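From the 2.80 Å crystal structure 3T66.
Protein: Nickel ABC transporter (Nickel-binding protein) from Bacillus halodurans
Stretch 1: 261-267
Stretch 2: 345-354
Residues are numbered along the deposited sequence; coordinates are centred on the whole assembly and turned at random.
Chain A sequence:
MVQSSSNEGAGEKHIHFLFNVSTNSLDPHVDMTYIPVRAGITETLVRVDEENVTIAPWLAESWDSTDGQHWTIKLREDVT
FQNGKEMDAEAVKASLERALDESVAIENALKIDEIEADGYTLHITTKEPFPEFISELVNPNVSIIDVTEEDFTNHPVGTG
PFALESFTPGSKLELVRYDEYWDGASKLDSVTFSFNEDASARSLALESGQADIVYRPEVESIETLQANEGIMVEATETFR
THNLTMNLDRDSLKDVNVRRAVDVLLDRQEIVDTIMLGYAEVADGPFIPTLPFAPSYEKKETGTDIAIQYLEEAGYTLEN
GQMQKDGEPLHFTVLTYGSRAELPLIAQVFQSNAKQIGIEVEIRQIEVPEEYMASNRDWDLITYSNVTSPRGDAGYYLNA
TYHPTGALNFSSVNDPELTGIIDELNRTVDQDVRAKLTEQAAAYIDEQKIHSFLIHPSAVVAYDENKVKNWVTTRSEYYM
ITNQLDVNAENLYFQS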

# COMPACT_ATOMS: atom_id res chain seq x y z
N ALA A 261 14.72 -12.75 -19.19
CA ALA A 261 15.84 -11.94 -19.62
C ALA A 261 15.58 -10.45 -19.28
O ALA A 261 16.42 -9.80 -18.62
CB ALA A 261 16.07 -12.15 -21.11
N VAL A 262 14.42 -9.94 -19.73
CA VAL A 262 13.93 -8.61 -19.37
C VAL A 262 14.03 -8.49 -17.85
O VAL A 262 14.48 -7.48 -17.32
CB VAL A 262 12.47 -8.41 -19.81
CG1 VAL A 262 11.84 -7.26 -19.09
CG2 VAL A 262 12.37 -8.16 -21.25
N ASP A 263 13.64 -9.55 -17.16
CA ASP A 263 13.72 -9.54 -15.72
C ASP A 263 15.12 -9.27 -15.19
O ASP A 263 15.25 -8.91 -14.03
CB ASP A 263 13.20 -10.85 -15.12
CG ASP A 263 13.01 -10.75 -13.60
OD1 ASP A 263 12.27 -9.82 -13.17
OD2 ASP A 263 13.59 -11.59 -12.85
N VAL A 264 16.16 -9.48 -16.01
CA VAL A 264 17.54 -9.26 -15.52
C VAL A 264 18.20 -7.97 -16.07
O VAL A 264 19.16 -7.47 -15.49
CB VAL A 264 18.47 -10.51 -15.67
N LEU A 265 17.66 -7.43 -17.16
CA LEU A 265 18.32 -6.30 -17.84
C LEU A 265 18.55 -5.08 -16.91
O LEU A 265 19.54 -4.38 -17.06
CB LEU A 265 17.62 -5.93 -19.17
N LEU A 266 17.66 -4.85 -15.93
CA LEU A 266 17.82 -3.75 -14.94
C LEU A 266 18.51 -4.18 -13.65
O LEU A 266 18.20 -5.25 -13.11
CB LEU A 266 16.48 -3.13 -14.58
CG LEU A 266 15.84 -2.23 -15.62
CD1 LEU A 266 14.34 -2.25 -15.45
CD2 LEU A 266 16.37 -0.79 -15.55
N ASP A 267 19.45 -3.38 -13.16
CA ASP A 267 20.19 -3.67 -11.92
C ASP A 267 19.47 -3.00 -10.75
O ASP A 267 19.68 -1.81 -10.48
CB ASP A 267 21.61 -3.13 -11.99
CG ASP A 267 22.36 -3.27 -10.67
OD1 ASP A 267 23.57 -3.60 -10.68
OD2 ASP A 267 21.73 -3.06 -9.60
N LEU A 345 12.74 7.43 -15.62
CA LEU A 345 14.16 7.18 -15.44
C LEU A 345 14.49 5.70 -15.52
O LEU A 345 15.58 5.35 -16.00
CB LEU A 345 14.67 7.81 -14.15
CG LEU A 345 14.73 9.35 -14.24
CD1 LEU A 345 14.39 10.01 -12.91
CD2 LEU A 345 16.10 9.87 -14.78
N ILE A 346 13.58 4.83 -15.06
CA ILE A 346 13.82 3.38 -15.14
C ILE A 346 13.73 3.02 -16.62
O ILE A 346 14.60 2.33 -17.16
CB ILE A 346 12.86 2.54 -14.24
N ALA A 347 12.70 3.55 -17.28
CA ALA A 347 12.57 3.47 -18.74
C ALA A 347 13.89 3.77 -19.46
O ALA A 347 14.42 2.90 -20.15
CB ALA A 347 11.48 4.39 -19.22
N GLN A 348 14.45 4.97 -19.25
CA GLN A 348 15.68 5.39 -19.93
C GLN A 348 16.85 4.49 -19.55
O GLN A 348 17.68 4.18 -20.38
CB GLN A 348 16.02 6.88 -19.74
N VAL A 349 16.89 4.01 -18.32
CA VAL A 349 17.97 3.07 -17.97
C VAL A 349 17.78 1.71 -18.66
O VAL A 349 18.76 1.03 -19.00
CB VAL A 349 18.12 2.89 -16.45
CG1 VAL A 349 19.28 1.97 -16.11
CG2 VAL A 349 18.32 4.25 -15.80
N PHE A 350 16.52 1.32 -18.86
CA PHE A 350 16.27 0.03 -19.45
C PHE A 350 16.77 0.03 -20.88
O PHE A 350 17.51 -0.87 -21.27
CB PHE A 350 14.79 -0.32 -19.41
CG PHE A 350 14.48 -1.67 -19.97
CD1 PHE A 350 14.70 -2.82 -19.21
CD2 PHE A 350 13.99 -1.81 -21.25
CE1 PHE A 350 14.42 -4.08 -19.69
CE2 PHE A 350 13.70 -3.07 -21.75
CZ PHE A 350 13.92 -4.22 -20.96
N GLN A 351 16.37 1.04 -21.65
CA GLN A 351 16.85 1.23 -23.02
C GLN A 351 18.37 1.42 -23.14
O GLN A 351 18.97 1.11 -24.17
CB GLN A 351 16.11 2.40 -23.69
CG GLN A 351 16.81 3.13 -24.86
CD GLN A 351 16.28 4.57 -25.01
OE1 GLN A 351 16.76 5.50 -24.35
NE2 GLN A 351 15.25 4.74 -25.84
N SER A 352 19.01 1.92 -22.10
CA SER A 352 20.45 2.02 -22.16
C SER A 352 21.06 0.62 -22.02
O SER A 352 22.10 0.34 -22.59
CB SER A 352 21.01 3.02 -21.12
N ASN A 353 20.41 -0.27 -21.28
CA ASN A 353 20.96 -1.61 -21.09
C ASN A 353 20.55 -2.49 -22.28
O ASN A 353 21.33 -3.31 -22.75
CB ASN A 353 20.49 -2.23 -19.77
CG ASN A 353 20.86 -1.38 -18.54
OD1 ASN A 353 21.76 -0.54 -18.58
ND2 ASN A 353 20.15 -1.62 -17.43
N ALA A 354 19.34 -2.28 -22.76
CA ALA A 354 18.88 -3.03 -23.90
C ALA A 354 19.94 -2.93 -25.00
O ALA A 354 20.53 -3.97 -25.39
CB ALA A 354 17.54 -2.52 -24.38

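Phe-350 and Leu-266 carry this contact, and each is placed by a side chain whose end comes nearer the partner than its sideways CA-to-CB bond would suggest. Phe-350 adopts the t rotamer, which sends its ring out from the helix and toward Val-262, Leu-265 and Leu-266. There Phe-350 CE1 lies 3.7 Å from Leu-265 CB and 4.1 Å from Val-262 CG1, two approaches oblique to the ring. Leu-266 instead meets the ring at its edge, with its CG 3.8 Å from Phe-350 CD1. One aromatic side chain thus touches three aliphatic residues, Val-262, Leu-265 and Leu-266.

Leu-266, in the m, t conformation, reaches further along the partner helix: its CD2 sits 4.0 Å from Val-349 CG1 and 3.9 Å from the backbone O of Ile-346. That carbonyl also accepts the helical hydrogen bond from Phe-350 N, so the methyl packs against a backbone atom already satisfied.

Leu-265 is modelled only to CB, so its full packing cannot be read. Its carbonyl adds the one polar link: Asn-353 ND2 donates a weak hydrogen bond to Leu-265 O, short at 2.9 Å but bent to 129°. The rule is an apolar cluster bordered by one amide that engages a backbone carbonyl.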